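Local coordinates for glutathione peroxidase-like protein (Trypanosoma brucei, PDB 2VUP) that probably reduces hydroperoxides, apparently drawing its electrons from tryparedoxin, at residues Y54-K59 with G94-N99. Residues are numbered along the deposited sequence; the frame is centred on the assembly and turned at random.
Sequences YNVASK and GQEPGN. Unlike the reference sequence in segment 94-99: Asn99 (reference Thr).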
ATOM      1  N   TYR A  54      -0.011   0.948  -0.193  1.00 15.88           N
ATOM      2  CA  TYR A  54      -1.116   1.914  -0.317  1.00 15.75           C
ATOM      3  C   TYR A  54      -2.483   1.230  -0.424  1.00 15.74           C
ATOM      4  O   TYR A  54      -2.617   0.148  -1.020  1.00 15.63           O
ATOM      5  CB  TYR A  54      -0.944   2.762  -1.582  1.00 15.82           C
ATOM      6  CG  TYR A  54       0.081   3.881  -1.514  1.00 16.27           C
ATOM      7  CD1 TYR A  54      -0.313   5.195  -1.273  1.00 16.29           C
ATOM      8  CD2 TYR A  54       1.440   3.628  -1.715  1.00 17.54           C
ATOM      9  CE1 TYR A  54       0.620   6.238  -1.210  1.00 16.91           C
ATOM     10  CE2 TYR A  54       2.384   4.662  -1.668  1.00 17.49           C
ATOM     11  CZ  TYR A  54       1.968   5.959  -1.414  1.00 17.42           C
ATOM     12  OH  TYR A  54       2.898   6.973  -1.358  1.00 17.28           O
ATOM     13  N   ASN A  55      -3.501   1.869   0.144  1.00 15.42           N
ATOM     14  CA  ASN A  55      -4.859   1.664  -0.340  1.00 15.37           C
ATOM     15  C   ASN A  55      -5.129   2.790  -1.328  1.00 15.17           C
ATOM     16  O   ASN A  55      -4.805   3.953  -1.054  1.00 14.82           O
ATOM     17  CB  ASN A  55      -5.914   1.598   0.786  1.00 15.20           C
ATOM     18  CG  ASN A  55      -5.957   2.861   1.654  1.00 15.85           C
ATOM     19  OD1 ASN A  55      -5.048   3.122   2.440  1.00 15.23           O
ATOM     20  ND2 ASN A  55      -7.040   3.625   1.533  1.00 14.61           N
ATOM     21  N   VAL A  56      -5.704   2.435  -2.475  1.00 15.11           N
ATOM     22  CA  VAL A  56      -5.798   3.334  -3.623  1.00 15.08           C
ATOM     23  C   VAL A  56      -7.234   3.536  -4.126  1.00 15.51           C
ATOM     24  O   VAL A  56      -8.138   2.753  -3.816  1.00 14.90           O
ATOM     25  CB  VAL A  56      -4.903   2.854  -4.813  1.00 15.50           C
ATOM     26  CG1 VAL A  56      -3.426   2.915  -4.449  1.00 15.22           C
ATOM     27  CG2 VAL A  56      -5.287   1.446  -5.275  1.00 14.25           C
ATOM     28  N   ALA A  57      -7.417   4.602  -4.903  1.00 15.80           N
ATOM     29  CA  ALA A  57      -8.672   4.901  -5.586  1.00 16.45           C
ATOM     30  C   ALA A  57      -8.353   5.658  -6.879  1.00 17.31           C
ATOM     31  O   ALA A  57      -7.343   6.359  -6.955  1.00 17.59           O
ATOM     32  CB  ALA A  57      -9.607   5.726  -4.680  1.00 15.92           C
ATOM     33  N   SER A  58      -9.203   5.506  -7.892  1.00 18.43           N
ATOM     34  CA  SER A  58      -8.936   6.075  -9.224  1.00 19.97           C
ATOM     35  C   SER A  58      -9.557   7.466  -9.419  1.00 20.67           C
ATOM     36  O   SER A  58      -9.154   8.223 -10.299  1.00 21.18           O
ATOM     37  CB  SER A  58      -9.440   5.125 -10.317  1.00 19.61           C
ATOM     38  OG  SER A  58      -8.780   3.873 -10.238  1.00 20.01           O
ATOM     39  N   LYS A  59     -10.541   7.780  -8.588  1.00 21.96           N
ATOM     40  CA  LYS A  59     -11.330   8.992  -8.724  1.00 22.79           C
ATOM     41  C   LYS A  59     -11.208   9.864  -7.479  1.00 22.87           C
ATOM     42  O   LYS A  59     -12.182  10.488  -7.062  1.00 23.54           O
ATOM     43  CB  LYS A  59     -12.797   8.622  -8.940  1.00 23.00           C
ATOM     44  CG  LYS A  59     -13.136   8.057 -10.308  1.00 24.17           C
ATOM     45  CD  LYS A  59     -14.482   7.362 -10.207  1.00 27.66           C
ATOM     46  CE  LYS A  59     -15.463   7.794 -11.292  1.00 29.17           C
ATOM     47  NZ  LYS A  59     -16.854   7.371 -10.918  1.00 30.46           N
ATOM     48  N   GLY A  94     -16.781   6.362  -2.322  1.00 18.63           N
ATOM     49  CA  GLY A  94     -17.037   5.464  -3.447  1.00 19.17           C
ATOM     50  C   GLY A  94     -16.171   5.800  -4.648  1.00 19.65           C
ATOM     51  O   GLY A  94     -16.632   5.773  -5.788  1.00 19.84           O
ATOM     52  N   GLN A  95     -14.902   6.093  -4.386  1.00 19.61           N
ATOM     53  CA  GLN A  95     -14.009   6.618  -5.409  1.00 19.93           C
ATOM     54  C   GLN A  95     -13.174   5.549  -6.141  1.00 20.16           C
ATOM     55  O   GLN A  95     -12.275   5.874  -6.915  1.00 20.68           O
ATOM     56  CB  GLN A  95     -13.171   7.767  -4.822  1.00 19.71           C
ATOM     57  CG  GLN A  95     -14.052   9.020  -4.589  1.00 19.95           C
ATOM     58  CD  GLN A  95     -13.457  10.072  -3.666  1.00 20.31           C
ATOM     59  OE1 GLN A  95     -12.339   9.933  -3.160  1.00 22.01           O
ATOM     60  NE2 GLN A  95     -14.219  11.143  -3.435  1.00 20.24           N
ATOM     61  N   GLU A  96     -13.505   4.279  -5.912  1.00 20.32           N
ATOM     62  CA  GLU A  96     -12.950   3.162  -6.697  1.00 21.21           C
ATOM     63  C   GLU A  96     -14.093   2.256  -7.204  1.00 21.58           C
ATOM     64  O   GLU A  96     -14.210   1.097  -6.785  1.00 21.63           O
ATOM     65  CB  GLU A  96     -11.915   2.374  -5.868  1.00 20.73           C
ATOM     66  CG  GLU A  96     -11.037   1.376  -6.651  1.00 21.63           C
ATOM     67  CD  GLU A  96     -10.003   2.039  -7.545  1.00 23.05           C
ATOM     68  OE1 GLU A  96     -10.399   2.672  -8.550  1.00 22.32           O
ATOM     69  OE2 GLU A  96      -8.788   1.910  -7.260  1.00 23.96           O
ATOM     70  N   PRO A  97     -14.955   2.791  -8.099  1.00 22.09           N
ATOM     71  CA  PRO A  97     -16.129   2.024  -8.545  1.00 22.72           C
ATOM     72  C   PRO A  97     -15.832   0.933  -9.583  1.00 23.20           C
ATOM     73  O   PRO A  97     -16.567  -0.062  -9.653  1.00 23.43           O
ATOM     74  CB  PRO A  97     -17.033   3.099  -9.160  1.00 22.72           C
ATOM     75  CG  PRO A  97     -16.086   4.105  -9.690  1.00 22.33           C
ATOM     76  CD  PRO A  97     -14.907   4.124  -8.728  1.00 21.87           C
ATOM     77  N   GLY A  98     -14.772   1.110 -10.366  1.00 23.61           N
ATOM     78  CA  GLY A  98     -14.450   0.178 -11.446  1.00 24.58           C
ATOM     79  C   GLY A  98     -13.946  -1.171 -10.965  1.00 25.72           C
ATOM     80  O   GLY A  98     -13.547  -1.319  -9.795  1.00 25.74           O
ATOM     81  N   ASN A  99     -13.974  -2.157 -11.862  1.00 26.50           N
ATOM     82  CA  ASN A  99     -13.431  -3.484 -11.573  1.00 27.63           C
ATOM     83  C   ASN A  99     -11.911  -3.483 -11.696  1.00 28.08           C
ATOM     84  O   ASN A  99     -11.322  -2.505 -12.171  1.00 28.32           O
ATOM     85  CB  ASN A  99     -14.076  -4.573 -12.460  1.00 27.90           C
ATOM     86  CG  ASN A  99     -13.769  -4.400 -13.958  1.00 28.76           C
ATOM     87  OD1 ASN A  99     -12.782  -3.768 -14.345  1.00 30.94           O
ATOM     88  ND2 ASN A  99     -14.619  -4.972 -14.803  1.00 29.68           N
TER
HETATM   89  O   HOH W   1      -6.707   3.189  -8.546  1.00 18.47           O
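Ser58 and Glu96 form the tight half of this contact, where the hydroxyl OG of Ser58 donates to OE1 of Glu96 at 2.6 Å. The bond falls on the syn lone pair of OE1, the side facing the other carboxylate oxygen. That oxygen is tied back by a water, which donates both to OE2 of Glu96 and to OG of Ser58, each at 2.8 Å, so hydroxyl, carboxylate and water close a small ring. The backbone N of Ser58 adds weak bonds to OE1, with an N-H...O angle of only 123°, and to the carbonyl O of Gln95. Glu96 reaches this position because its chain, with CG anti to the backbone N (chi1 -167°), bends at chi2 and brings OE2 within 3.4 Å of CA of Ala57. The N of Lys59 also bonds to O of Gln95 (3.1 Å), and at 145° this bond is straighter.

In the thioredoxin-like fold of glutathione peroxidases, this joins the loop that follows strand 51-56, and leads to the predicted active-site Cys60, to the loop between strand 83-88 and helix 100-111. The side chain of Gln95 lies about 4 Å from that of Cys60 at their nearest atoms, and its CG packs 3.4 Å from O of Lys59. NZ of Lys120 hydrogen-bonds to the backbone oxygens of Glu96 and Gly98.

Toward solvent the packing is looser: the exposed Lys59 side chain, bent at chi3, crosses the Pro97 ring by van der Waals contacts, CD of Lys59 standing 3.6 Å from CD of Pro97, while NZ of Lys59 comes just as near to CG of the proline.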